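Local coordinates for alternansucrase (Leuconostoc mesenteroides, PDB 6HVG), which belongs to glycosyl hydrolase family 70, a multidomain enzyme family, and joins a TIM-barrel-clan catalytic region to repeats of the choline-binding and cell-wall-binding type, at residues S203-I208 / A229-Q234; L422-T427 / I488-S493; D828-G833 / I842-I847; T892-T897 / M932-K937; P1165-V1170 / L1191-T1196. All blocks are in the same frame, centred on the assembly; numbering follows the deposited sequence.

Interaction 1. Residues S203-I208 / A229-Q234; sequences SSNVDI and ADSSGQ
N205, on strand 205-209, grips the D230-G233 turn between strands 226-229 and 235-238. The contact joins a strand of one hairpin (205-209/212-216) to the turn of the next (226-229/235-238) at the surface of the repeat region, consistent with the stacked hairpins of which choline-binding repeats are built.

Across the contact, hydrogen bonding runs through one carboxamide. ND2 of N205 donates to S231 OG at 2.7 Å, with the serine oxygen tilted 32° from the amide plane. On the other side of the group, OD1 of N205 takes weak hydrogen bonds from the backbone N of S231 and from its own neighbour V206 N. Together these contacts, two of them weak, are consistent with the rotation modelled for the amide, and S231 OG has a further weak bond with Y194 OH.

Apolar contact is slighter. V206 has its CB directed toward the turn, and its CG2 meets D230 CB at 3.9 Å, the two side chains crossing obliquely. V206 also rests on Y236 and F238 of strand 235-238, where D230 touches Y236 as well, which ties the turn to its own following strand.

Within the turn, which is of type I, polar bonds hold the shape presented to N205. G233 N returns to D230 O. D230 points its carboxylate back into the loop, with CG between the backbone N and the carbonyl carbon. There Q234 NE2 bonds weakly to OD2, S232 N weakly to OD1, and Q234 N meets D230 OD1 at 3.1 Å from above the carboxylate plane.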
# COMPACT_ATOMS: atom_id res chain seq x y z
N SER A 203 7.98 19.01 30.06
CA SER A 203 7.15 17.89 30.53
C SER A 203 6.99 17.79 32.06
O SER A 203 7.75 18.36 32.82
CB SER A 203 7.65 16.55 29.94
OG SER A 203 9.02 16.32 30.20
N SER A 204 5.97 17.06 32.49
CA SER A 204 5.66 16.87 33.90
C SER A 204 6.80 16.25 34.69
O SER A 204 7.46 15.33 34.23
CB SER A 204 4.45 15.95 34.05
OG SER A 204 3.30 16.56 33.52
N ASN A 205 6.97 16.73 35.91
CA ASN A 205 7.90 16.12 36.82
C ASN A 205 7.57 16.51 38.26
O ASN A 205 6.69 17.35 38.51
CB ASN A 205 9.34 16.54 36.47
CG ASN A 205 10.36 15.45 36.74
OD1 ASN A 205 10.04 14.39 37.25
ND2 ASN A 205 11.59 15.73 36.39
N VAL A 206 8.29 15.89 39.18
CA VAL A 206 8.21 16.18 40.58
C VAL A 206 9.54 16.78 41.00
O VAL A 206 10.59 16.21 40.72
CB VAL A 206 7.98 14.89 41.37
CG1 VAL A 206 7.79 15.18 42.84
CG2 VAL A 206 6.78 14.15 40.80
N ASP A 207 9.49 17.93 41.65
CA ASP A 207 10.67 18.56 42.18
C ASP A 207 10.57 18.51 43.71
O ASP A 207 9.49 18.72 44.27
CB ASP A 207 10.74 20.01 41.69
CG ASP A 207 12.14 20.62 41.77
OD1 ASP A 207 13.07 19.98 42.29
OD2 ASP A 207 12.31 21.77 41.31
N ILE A 208 11.68 18.23 44.38
CA ILE A 208 11.74 18.44 45.83
C ILE A 208 11.99 19.93 45.97
O ILE A 208 13.03 20.45 45.52
CB ILE A 208 12.86 17.62 46.53
CG1 ILE A 208 12.85 16.14 46.11
CG2 ILE A 208 12.72 17.71 48.03
CD1 ILE A 208 11.54 15.41 46.26
N ALA A 229 4.26 11.04 37.30
CA ALA A 229 5.45 10.20 37.29
C ALA A 229 6.62 11.14 37.16
O ALA A 229 6.56 12.08 36.37
CB ALA A 229 5.41 9.23 36.12
N ASP A 230 7.68 10.88 37.93
CA ASP A 230 8.89 11.70 37.85
C ASP A 230 9.87 11.16 36.80
O ASP A 230 9.58 10.18 36.10
CB ASP A 230 9.52 11.90 39.23
CG ASP A 230 10.27 10.68 39.75
OD1 ASP A 230 10.48 9.71 38.99
OD2 ASP A 230 10.66 10.69 40.94
N SER A 231 11.02 11.81 36.67
CA SER A 231 12.05 11.44 35.70
C SER A 231 12.48 9.97 35.81
O SER A 231 12.65 9.31 34.80
CB SER A 231 13.28 12.34 35.87
OG SER A 231 13.04 13.66 35.41
N SER A 232 12.63 9.47 37.03
CA SER A 232 13.11 8.11 37.28
C SER A 232 12.05 7.01 37.19
O SER A 232 12.31 5.88 37.59
CB SER A 232 13.77 8.03 38.66
OG SER A 232 14.61 9.16 38.85
N GLY A 233 10.85 7.34 36.70
CA GLY A 233 9.76 6.36 36.58
C GLY A 233 9.05 6.01 37.88
O GLY A 233 8.42 4.98 37.98
N GLN A 234 9.16 6.88 38.89
CA GLN A 234 8.39 6.74 40.12
C GLN A 234 7.11 7.59 40.07
O GLN A 234 7.07 8.63 39.40
CB GLN A 234 9.24 7.16 41.32
CG GLN A 234 10.46 6.28 41.62
CD GLN A 234 11.42 6.93 42.61
OE1 GLN A 234 11.78 6.35 43.64
NE2 GLN A 234 11.83 8.16 42.32

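Interaction 2. Residues L422-T427 / I488-S493; sequences LKNGDT and IEQQIS
The carboxamide of N424 has S493 of helix 474-495 on one side of its plane: S493 CB lies nearest N424 OD1, at 3.6 Å, while S493 OG sits by CA and CB of N424. A second amide, that of Q490, stays more remote, for it is the CG of Q490 that packs on N424 O, at 3.5 Å. The third flat group, the carboxylate of E489, forms a salt bridge through OE1 with R437 outside the contact; the E489 chain, bent at chi2 (-73°), sets its CG 3.1 Å from L422 O.

These groups belong to a beta hairpin meeting a helix. Strands 420-423 and 427-430 are antiparallel, and the type II turn from L422 to G425 joins them. N424 takes the third position of that turn, with a positive phi of 57°, and G425 follows with another. G425 N closes the turn on L422 O at 3.0 Å, and D426 N bonds to K423 O. The side of the turn formed by L422 O and G425 N faces CB and CG of E489, while L422 itself also packs on F482 and T486 of the same helix.

Along the helix, S493 OG turns back and donates to E489 O at 3.2 Å, tilted 18° from the carbonyl plane. The S493 hydroxyl is thereby engaged beside N424 CA. L422 O takes G425 N, E489 O takes both S493 N and S493 OG, and no hydrogen bond runs between 422-427 and 488-493, so the fit between them rests on van der Waals contact.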
# COMPACT_ATOMS: atom_id res chain seq x y z
N LEU A 422 -49.78 -9.54 1.85
CA LEU A 422 -50.64 -9.12 2.96
C LEU A 422 -50.80 -7.60 2.95
O LEU A 422 -50.27 -6.93 3.81
CB LEU A 422 -50.01 -9.58 4.29
CG LEU A 422 -50.74 -9.30 5.59
CD1 LEU A 422 -51.93 -10.23 5.73
CD2 LEU A 422 -49.82 -9.40 6.82
N LYS A 423 -51.53 -7.06 1.96
CA LYS A 423 -51.64 -5.60 1.82
C LYS A 423 -52.13 -5.00 3.13
O LYS A 423 -53.02 -5.55 3.78
CB LYS A 423 -52.51 -5.18 0.61
CG LYS A 423 -54.02 -5.34 0.80
CD LYS A 423 -54.84 -4.34 -0.03
CE LYS A 423 -56.36 -4.71 -0.09
NZ LYS A 423 -57.30 -3.61 0.27
N ASN A 424 -51.47 -3.92 3.55
CA ASN A 424 -51.85 -3.16 4.73
C ASN A 424 -51.93 -3.99 6.01
O ASN A 424 -52.40 -3.50 7.06
CB ASN A 424 -53.20 -2.45 4.48
CG ASN A 424 -53.47 -1.30 5.44
OD1 ASN A 424 -52.55 -0.69 5.98
ND2 ASN A 424 -54.75 -0.99 5.64
N GLY A 425 -51.46 -5.24 5.94
CA GLY A 425 -51.55 -6.14 7.06
C GLY A 425 -52.95 -6.67 7.30
O GLY A 425 -53.24 -7.09 8.41
N ASP A 426 -53.83 -6.64 6.31
CA ASP A 426 -55.23 -7.04 6.52
C ASP A 426 -55.63 -8.19 5.63
O ASP A 426 -56.08 -9.24 6.12
CB ASP A 426 -56.20 -5.87 6.26
CG ASP A 426 -56.15 -4.81 7.36
OD1 ASP A 426 -56.62 -3.67 7.14
OD2 ASP A 426 -55.64 -5.14 8.44
N THR A 427 -55.49 -7.97 4.33
CA THR A 427 -56.03 -8.91 3.37
C THR A 427 -54.97 -9.35 2.39
O THR A 427 -54.22 -8.54 1.85
CB THR A 427 -57.26 -8.33 2.63
OG1 THR A 427 -56.95 -7.06 2.07
CG2 THR A 427 -58.43 -8.19 3.60
N ILE A 488 -44.46 -4.21 8.28
CA ILE A 488 -43.88 -3.76 7.03
C ILE A 488 -44.96 -3.36 6.04
O ILE A 488 -44.86 -2.31 5.40
CB ILE A 488 -42.94 -4.83 6.42
CG1 ILE A 488 -41.62 -4.86 7.19
CG2 ILE A 488 -42.63 -4.52 4.94
CD1 ILE A 488 -40.77 -6.08 6.91
N GLU A 489 -45.99 -4.17 5.90
CA GLU A 489 -47.03 -3.89 4.92
C GLU A 489 -47.82 -2.63 5.27
O GLU A 489 -48.36 -1.96 4.38
CB GLU A 489 -47.95 -5.08 4.75
CG GLU A 489 -47.26 -6.35 4.27
CD GLU A 489 -46.84 -6.33 2.80
OE1 GLU A 489 -46.80 -5.25 2.18
OE2 GLU A 489 -46.51 -7.41 2.28
N GLN A 490 -47.87 -2.32 6.57
CA GLN A 490 -48.52 -1.10 7.05
C GLN A 490 -47.76 0.19 6.72
O GLN A 490 -48.37 1.19 6.33
CB GLN A 490 -48.75 -1.19 8.57
CG GLN A 490 -49.83 -2.19 8.97
CD GLN A 490 -49.85 -2.47 10.46
OE1 GLN A 490 -48.97 -2.02 11.20
NE2 GLN A 490 -50.83 -3.25 10.91
N GLN A 491 -46.44 0.16 6.88
CA GLN A 491 -45.62 1.31 6.52
C GLN A 491 -45.48 1.45 5.00
O GLN A 491 -45.17 2.54 4.54
CB GLN A 491 -44.24 1.26 7.18
CG GLN A 491 -44.23 1.32 8.70
CD GLN A 491 -44.39 2.72 9.29
OE1 GLN A 491 -45.21 2.94 10.19
NE2 GLN A 491 -43.55 3.66 8.83
N ILE A 492 -45.70 0.37 4.25
CA ILE A 492 -45.77 0.45 2.78
C ILE A 492 -47.04 1.18 2.32
O ILE A 492 -47.00 2.01 1.39
CB ILE A 492 -45.67 -0.95 2.11
CG1 ILE A 492 -44.23 -1.47 2.20
CG2 ILE A 492 -46.08 -0.92 0.64
CD1 ILE A 492 -44.07 -2.95 1.96
N SER A 493 -48.16 0.87 2.96
CA SER A 493 -49.42 1.58 2.68
C SER A 493 -49.36 3.04 3.12
O SER A 493 -49.78 3.93 2.39
CB SER A 493 -50.56 0.85 3.38
OG SER A 493 -50.71 -0.44 2.83

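Interaction 3. Residues D828-G833 / I842-I847; sequences DMYLEG and IYNPVI
Y843 brings its CB to the carbonyl oxygen of D828, which lies at the edge of the tyrosine ring, near its plane; the 3.8 Å separation of Y843 CB and D828 O is a plain packing distance. That oxygen has its own partner in T841 OG1. I842 CG1 covers the centre of one face of the Y843 ring.

N844, on helix 844-857, makes the polar bond. Its CG is anti to the backbone N, chi1 -170°, and ND2 beyond it donates to M829 O at 3.1 Å. The bond is nearly straight, 176° at the hydrogen, and the acceptor lies in the amide plane, but the donor stands above the carbonyl plane of M829. The same ND2 lies 3.8 Å over one face of the Y830 ring, offset toward the rim near CZ, with ring and amide planes 73° apart. The M829 and N844 side chains cross at about a right angle, with CE 3.8 Å from ND2.

One helical turn later, I847 has its CB directed toward 828-833, and its CG2 touches M829 SD at 3.7 Å. The bend at chi2 puts SD there, and that at chi3 turns CE toward N844 ND2. I847 CD1 reaches D828 O.

The segment 828-833 follows barrel strand 821-825, and the carboxylates of D828 and E832 both form salt bridges with R750. The asparagine thus satisfies a backbone carbonyl within a buried seam that also holds the M829 thioether, I847 and two tyrosine rings.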
# COMPACT_ATOMS: atom_id res chain seq x y z
N ASP A 828 9.12 19.23 -11.09
CA ASP A 828 10.36 19.92 -10.74
C ASP A 828 10.50 21.23 -11.51
O ASP A 828 11.34 22.05 -11.18
CB ASP A 828 11.57 19.03 -11.03
CG ASP A 828 11.61 17.79 -10.15
OD1 ASP A 828 11.13 17.89 -9.00
OD2 ASP A 828 12.10 16.72 -10.63
N MET A 829 9.69 21.40 -12.56
CA MET A 829 9.71 22.60 -13.40
C MET A 829 8.55 23.54 -13.07
O MET A 829 8.72 24.76 -13.06
CB MET A 829 9.64 22.20 -14.87
CG MET A 829 10.82 21.37 -15.35
SD MET A 829 12.33 22.35 -15.41
CE MET A 829 12.04 23.27 -16.92
N TYR A 830 7.37 22.98 -12.83
CA TYR A 830 6.19 23.74 -12.46
C TYR A 830 5.61 23.12 -11.20
O TYR A 830 5.98 22.00 -10.83
CB TYR A 830 5.19 23.76 -13.61
CG TYR A 830 5.79 24.42 -14.83
CD1 TYR A 830 6.49 23.68 -15.77
CD2 TYR A 830 5.72 25.81 -15.01
CE1 TYR A 830 7.08 24.29 -16.88
CE2 TYR A 830 6.32 26.44 -16.10
CZ TYR A 830 6.99 25.67 -17.03
OH TYR A 830 7.58 26.25 -18.12
N LEU A 831 4.73 23.85 -10.51
CA LEU A 831 4.17 23.34 -9.26
C LEU A 831 3.18 22.22 -9.52
O LEU A 831 2.36 22.30 -10.45
CB LEU A 831 3.49 24.47 -8.50
CG LEU A 831 4.42 25.57 -7.95
CD1 LEU A 831 3.58 26.65 -7.28
CD2 LEU A 831 5.48 25.02 -6.99
N GLU A 832 3.24 21.19 -8.68
CA GLU A 832 2.51 19.93 -8.91
C GLU A 832 1.00 19.99 -8.78
O GLU A 832 0.33 19.10 -9.28
CB GLU A 832 3.04 18.84 -7.99
CG GLU A 832 4.27 18.15 -8.57
CD GLU A 832 5.14 17.52 -7.51
OE1 GLU A 832 5.64 18.24 -6.64
OE2 GLU A 832 5.33 16.31 -7.55
N GLY A 833 0.48 21.02 -8.12
CA GLY A 833 -0.96 21.20 -7.97
C GLY A 833 -1.51 22.38 -8.76
O GLY A 833 -0.78 23.07 -9.46
N ILE A 842 10.95 27.11 -8.07
CA ILE A 842 12.19 27.85 -7.85
C ILE A 842 13.38 27.21 -8.59
O ILE A 842 14.38 27.87 -8.90
CB ILE A 842 12.51 28.04 -6.35
CG1 ILE A 842 12.73 26.71 -5.63
CG2 ILE A 842 11.40 28.83 -5.67
CD1 ILE A 842 13.39 26.88 -4.26
N TYR A 843 13.26 25.93 -8.89
CA TYR A 843 14.32 25.21 -9.59
C TYR A 843 14.34 25.49 -11.10
O TYR A 843 15.36 25.28 -11.75
CB TYR A 843 14.20 23.71 -9.32
CG TYR A 843 13.97 23.33 -7.86
CD1 TYR A 843 14.90 23.63 -6.87
CD2 TYR A 843 12.82 22.65 -7.48
CE1 TYR A 843 14.69 23.25 -5.55
CE2 TYR A 843 12.61 22.28 -6.16
CZ TYR A 843 13.56 22.58 -5.21
OH TYR A 843 13.34 22.20 -3.92
N ASN A 844 13.22 25.96 -11.65
CA ASN A 844 13.07 26.14 -13.09
C ASN A 844 14.25 26.82 -13.83
O ASN A 844 14.71 26.32 -14.86
CB ASN A 844 11.77 26.88 -13.41
CG ASN A 844 11.44 26.87 -14.89
OD1 ASN A 844 12.17 27.46 -15.70
ND2 ASN A 844 10.33 26.22 -15.25
N PRO A 845 14.74 27.96 -13.32
CA PRO A 845 15.81 28.64 -14.04
C PRO A 845 17.08 27.81 -14.13
O PRO A 845 17.69 27.74 -15.20
CB PRO A 845 16.03 29.92 -13.22
CG PRO A 845 14.76 30.11 -12.48
CD PRO A 845 14.34 28.72 -12.12
N VAL A 846 17.47 27.18 -13.04
CA VAL A 846 18.71 26.37 -13.01
C VAL A 846 18.60 25.16 -13.93
O VAL A 846 19.49 24.88 -14.71
CB VAL A 846 19.07 25.86 -11.59
CG1 VAL A 846 20.46 25.25 -11.57
CG2 VAL A 846 18.99 27.00 -10.59
N ILE A 847 17.47 24.47 -13.86
CA ILE A 847 17.25 23.30 -14.68
C ILE A 847 17.11 23.71 -16.15
O ILE A 847 17.58 23.00 -17.03
CB ILE A 847 16.01 22.51 -14.20
CG1 ILE A 847 16.13 22.10 -12.72
CG2 ILE A 847 15.81 21.28 -15.06
CD1 ILE A 847 14.85 21.54 -12.15

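Interaction 4. Residues T892-T897 / M932-K937; sequences TSDQTT and MGKAHK
K934 N donates to S893 O at 2.8 Å, with an almost straight N-H...O angle of 176°, and this is the hydrogen bond that spans the two loops. It approaches nearly along the C=O axis. One residue further on, A935 N and Q895 O come close without a usable angle, and A935 CB packs on Q895 O instead. The pairing is thus a single bond rather than a ladder.

Charge adds a second tie. D894 and K934 run side by side in the same direction, and D894 OD1 forms a salt bridge with K934 NZ at 3.5 Å, a long one. T896 lays CG2 on K934 O at 3.7 Å, crossing the lysine.

Other polar groups are satisfied by their own loop or by close neighbours. H936 N bonds to G933 O at 2.9 Å, closing a type I turn; H936 NE2 bonds to F886 O and ND1 to Q939 OE1. A935 O accepts from K906 NZ. The side chain of Q895 spans its own loop: NE2 donates to T897 O at 3.0 Å, from above the carbonyl plane, and OE1 is bonded to M891 N.

The loop 892-897 lies between strands 881-885 and 910-915, and the loop 932-937 between strands 927-931 and 940-947. Strands 910-915 and 940-947 both pair with strand 1003-1009, so the contact joins two connections beside one antiparallel sheet.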
# COMPACT_ATOMS: atom_id res chain seq x y z
N THR A 892 38.52 10.65 -23.90
CA THR A 892 39.38 10.43 -22.74
C THR A 892 40.01 11.71 -22.23
O THR A 892 40.06 12.70 -22.93
CB THR A 892 40.51 9.45 -23.12
OG1 THR A 892 39.95 8.33 -23.82
CG2 THR A 892 41.23 8.89 -21.88
N SER A 893 40.48 11.68 -20.98
CA SER A 893 41.32 12.75 -20.39
C SER A 893 42.49 13.19 -21.24
O SER A 893 42.73 14.37 -21.42
CB SER A 893 41.92 12.27 -19.06
OG SER A 893 40.94 12.23 -18.05
N ASP A 894 43.24 12.21 -21.73
CA ASP A 894 44.51 12.42 -22.41
C ASP A 894 44.42 12.59 -23.92
O ASP A 894 45.40 12.95 -24.54
CB ASP A 894 45.45 11.26 -22.10
CG ASP A 894 45.73 11.10 -20.62
OD1 ASP A 894 45.70 12.12 -19.89
OD2 ASP A 894 45.99 9.95 -20.20
N GLN A 895 43.26 12.33 -24.50
CA GLN A 895 43.07 12.53 -25.92
C GLN A 895 43.07 14.04 -26.19
O GLN A 895 42.37 14.80 -25.52
CB GLN A 895 41.80 11.83 -26.42
CG GLN A 895 41.67 11.83 -27.95
CD GLN A 895 40.36 11.28 -28.46
OE1 GLN A 895 39.76 10.41 -27.84
NE2 GLN A 895 39.91 11.77 -29.60
N THR A 896 43.88 14.43 -27.17
CA THR A 896 44.13 15.84 -27.50
C THR A 896 43.35 16.33 -28.70
O THR A 896 43.11 17.54 -28.83
CB THR A 896 45.63 16.07 -27.79
OG1 THR A 896 46.05 15.21 -28.86
CG2 THR A 896 46.46 15.78 -26.56
N THR A 897 42.95 15.42 -29.59
CA THR A 897 42.28 15.85 -30.80
C THR A 897 41.48 14.71 -31.40
O THR A 897 41.75 13.55 -31.14
CB THR A 897 43.29 16.42 -31.83
OG1 THR A 897 42.62 17.29 -32.76
CG2 THR A 897 44.04 15.28 -32.59
N MET A 932 39.40 18.90 -17.14
CA MET A 932 38.68 19.19 -18.37
C MET A 932 39.30 18.51 -19.59
O MET A 932 38.67 18.45 -20.63
CB MET A 932 38.67 20.69 -18.63
CG MET A 932 37.87 21.51 -17.62
SD MET A 932 36.10 21.20 -17.74
CE MET A 932 35.87 20.19 -16.34
N GLY A 933 40.55 18.08 -19.47
CA GLY A 933 41.18 17.22 -20.45
C GLY A 933 42.24 17.89 -21.29
O GLY A 933 42.22 19.09 -21.49
N LYS A 934 43.13 17.09 -21.84
CA LYS A 934 44.26 17.54 -22.66
C LYS A 934 43.84 18.03 -24.05
O LYS A 934 44.67 18.52 -24.82
CB LYS A 934 45.30 16.41 -22.75
CG LYS A 934 45.78 15.97 -21.36
CD LYS A 934 47.29 15.74 -21.24
CE LYS A 934 47.81 16.03 -19.84
NZ LYS A 934 47.28 15.07 -18.83
N ALA A 935 42.57 17.86 -24.39
CA ALA A 935 41.97 18.54 -25.54
C ALA A 935 41.60 19.99 -25.23
O ALA A 935 41.20 20.70 -26.13
CB ALA A 935 40.75 17.77 -26.02
N HIS A 936 41.73 20.42 -23.98
CA HIS A 936 41.41 21.79 -23.59
C HIS A 936 42.52 22.46 -22.79
O HIS A 936 42.25 23.05 -21.74
CB HIS A 936 40.12 21.80 -22.77
CG HIS A 936 38.94 21.29 -23.52
ND1 HIS A 936 38.08 22.13 -24.18
CD2 HIS A 936 38.49 20.04 -23.74
CE1 HIS A 936 37.14 21.42 -24.77
NE2 HIS A 936 37.36 20.14 -24.51
N LYS A 937 43.75 22.40 -23.31
CA LYS A 937 44.88 23.04 -22.65
C LYS A 937 44.74 24.54 -22.79
O LYS A 937 44.34 25.05 -23.84
CB LYS A 937 46.22 22.60 -23.25
CG LYS A 937 46.44 21.11 -23.33
CD LYS A 937 47.81 20.75 -23.89
CE LYS A 937 48.05 19.25 -23.82
NZ LYS A 937 49.14 18.80 -24.72

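Interaction 5. Residues P1165-V1170 / L1191-T1196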
# COMPACT_ATOMS: atom_id res chain seq x y z
N PRO A 1165 -19.74 -1.64 -14.78
CA PRO A 1165 -21.08 -1.51 -14.21
C PRO A 1165 -21.90 -2.80 -14.07
O PRO A 1165 -22.91 -2.79 -13.37
CB PRO A 1165 -21.78 -0.58 -15.19
CG PRO A 1165 -21.13 -0.87 -16.50
CD PRO A 1165 -19.68 -1.12 -16.16
N GLY A 1166 -21.48 -3.89 -14.70
CA GLY A 1166 -22.27 -5.11 -14.74
C GLY A 1166 -21.73 -6.20 -13.83
O GLY A 1166 -20.51 -6.47 -13.83
N LYS A 1167 -22.63 -6.84 -13.07
CA LYS A 1167 -22.24 -7.84 -12.07
C LYS A 1167 -22.29 -9.24 -12.61
O LYS A 1167 -23.12 -9.55 -13.44
CB LYS A 1167 -23.14 -7.78 -10.84
CG LYS A 1167 -23.24 -6.41 -10.18
CD LYS A 1167 -24.00 -6.48 -8.86
CE LYS A 1167 -24.21 -5.09 -8.29
NZ LYS A 1167 -24.69 -5.14 -6.89
N GLU A 1168 -21.35 -10.07 -12.17
CA GLU A 1168 -21.32 -11.50 -12.46
C GLU A 1168 -20.94 -12.24 -11.19
O GLU A 1168 -20.45 -11.63 -10.23
CB GLU A 1168 -20.29 -11.86 -13.51
CG GLU A 1168 -20.50 -11.28 -14.89
CD GLU A 1168 -19.36 -11.65 -15.83
OE1 GLU A 1168 -18.31 -10.98 -15.77
OE2 GLU A 1168 -19.49 -12.64 -16.61
N VAL A 1169 -21.19 -13.55 -11.17
CA VAL A 1169 -20.84 -14.36 -10.03
C VAL A 1169 -19.59 -15.12 -10.40
O VAL A 1169 -19.60 -15.92 -11.33
CB VAL A 1169 -21.97 -15.32 -9.60
CG1 VAL A 1169 -21.51 -16.23 -8.47
CG2 VAL A 1169 -23.18 -14.54 -9.15
N VAL A 1170 -18.51 -14.87 -9.66
CA VAL A 1170 -17.22 -15.53 -9.87
C VAL A 1170 -16.97 -16.50 -8.71
O VAL A 1170 -17.62 -16.41 -7.67
CB VAL A 1170 -16.04 -14.51 -9.91
CG1 VAL A 1170 -16.27 -13.43 -10.95
CG2 VAL A 1170 -15.79 -13.88 -8.53
N LEU A 1191 -18.26 -18.43 -3.88
CA LEU A 1191 -18.96 -17.66 -4.89
C LEU A 1191 -19.09 -16.23 -4.39
O LEU A 1191 -19.37 -15.97 -3.21
CB LEU A 1191 -20.33 -18.27 -5.24
CG LEU A 1191 -20.38 -19.69 -5.82
CD1 LEU A 1191 -21.65 -19.90 -6.64
CD2 LEU A 1191 -19.18 -20.04 -6.68
N TYR A 1192 -18.88 -15.30 -5.32
CA TYR A 1192 -18.76 -13.89 -5.00
C TYR A 1192 -19.35 -13.10 -6.14
O TYR A 1192 -19.24 -13.52 -7.29
CB TYR A 1192 -17.29 -13.53 -4.85
CG TYR A 1192 -17.01 -12.24 -4.15
CD1 TYR A 1192 -16.97 -12.18 -2.77
CD2 TYR A 1192 -16.71 -11.09 -4.85
CE1 TYR A 1192 -16.69 -11.00 -2.11
CE2 TYR A 1192 -16.43 -9.91 -4.21
CZ TYR A 1192 -16.42 -9.87 -2.84
OH TYR A 1192 -16.14 -8.68 -2.19
N VAL A 1193 -20.00 -11.99 -5.81
CA VAL A 1193 -20.53 -11.08 -6.81
C VAL A 1193 -19.48 -10.01 -7.02
O VAL A 1193 -19.17 -9.25 -6.12
CB VAL A 1193 -21.83 -10.41 -6.35
CG1 VAL A 1193 -22.23 -9.31 -7.31
CG2 VAL A 1193 -22.93 -11.44 -6.27
N ALA A 1194 -18.93 -9.95 -8.23
CA ALA A 1194 -17.95 -8.95 -8.59
C ALA A 1194 -18.51 -8.05 -9.69
O ALA A 1194 -19.48 -8.41 -10.34
CB ALA A 1194 -16.68 -9.62 -9.06
N ASN A 1195 -17.89 -6.89 -9.86
CA ASN A 1195 -18.24 -5.99 -10.95
C ASN A 1195 -17.20 -6.13 -12.06
O ASN A 1195 -16.16 -5.50 -12.03
CB ASN A 1195 -18.34 -4.55 -10.46
CG ASN A 1195 -19.71 -4.22 -9.93
OD1 ASN A 1195 -20.01 -4.46 -8.79
ND2 ASN A 1195 -20.56 -3.66 -10.78
N THR A 1196 -17.52 -6.96 -13.05
CA THR A 1196 -16.55 -7.40 -14.06
C THR A 1196 -16.95 -7.12 -15.50
O THR A 1196 -16.13 -7.28 -16.40
CB THR A 1196 -16.35 -8.92 -13.94
OG1 THR A 1196 -17.64 -9.56 -13.85
CG2 THR A 1196 -15.53 -9.25 -12.71
O HOH W 1 -23.61 -2.55 -10.38
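E1168 sets its side chain across that of T1196, the two meeting at about a right angle. CB of E1168 lies 3.5 Å from T1196 OG1, and CG, anti to the carbonyl carbon at chi1 -64°, keeps a similar distance to the same hydroxyl. With the chain extended beyond CG, CD still faces T1196 OG1, at 3.4 Å. At the tip, OE1 accepts from T1196 OG1, though the modelled length is too short to be trusted, and A1245 N is a further partner.

This pair belongs to an antiparallel sheet in which strand 1166-1175 lies between strand 534-537 and the outermost strand, 1190-1197. The two strand segments run at 152° to each other. Strand 580-582, which carries the calcium ligand D581, belongs to the same sheet; the calcium ion is about 14 Å from the side chain of T1196. E1168 and A1194 form a hydrogen-bonded pair, with E1168 N to A1194 O at 3.1 Å and A1194 N to E1168 O at 3.0 Å, and V1170 and Y1192 form the next.

On the side of E1168, V1170 CG2 lies on Y1192 CB, and Y1192 OH bonds to E520. On the other, K1167 CD touches V1193 CG1 at 3.7 Å, while K1167 runs beside N1195, whose OD1 bonds to R1256. A water donates to P1165 O at 3.1 Å and accepts from N1195 ND2 at 3.3 Å.

Overall arrangement
The five contacts follow one another along the chain, each closing before the next opens, and none touches another. Interaction 1 belongs to the repeat region, its centre about 50 Å from that of interaction 3, the nearest to it. Interactions 3, 4 and 5 all fall within the glycosyl hydrolase family 70 range: 3 follows barrel strand 821-825, 4 joins loops beside an antiparallel sheet, and 5 is a strand pair of another sheet, whose strand 580-582 contributes to the calcium site. Centres of 3 and 4 are about 35 Å apart, those of 2 and 5 about 34 Å, while the centres of 2 and 4 are about 98 Å apart across the chain's centre, consistent with an extended, multidomain enzyme.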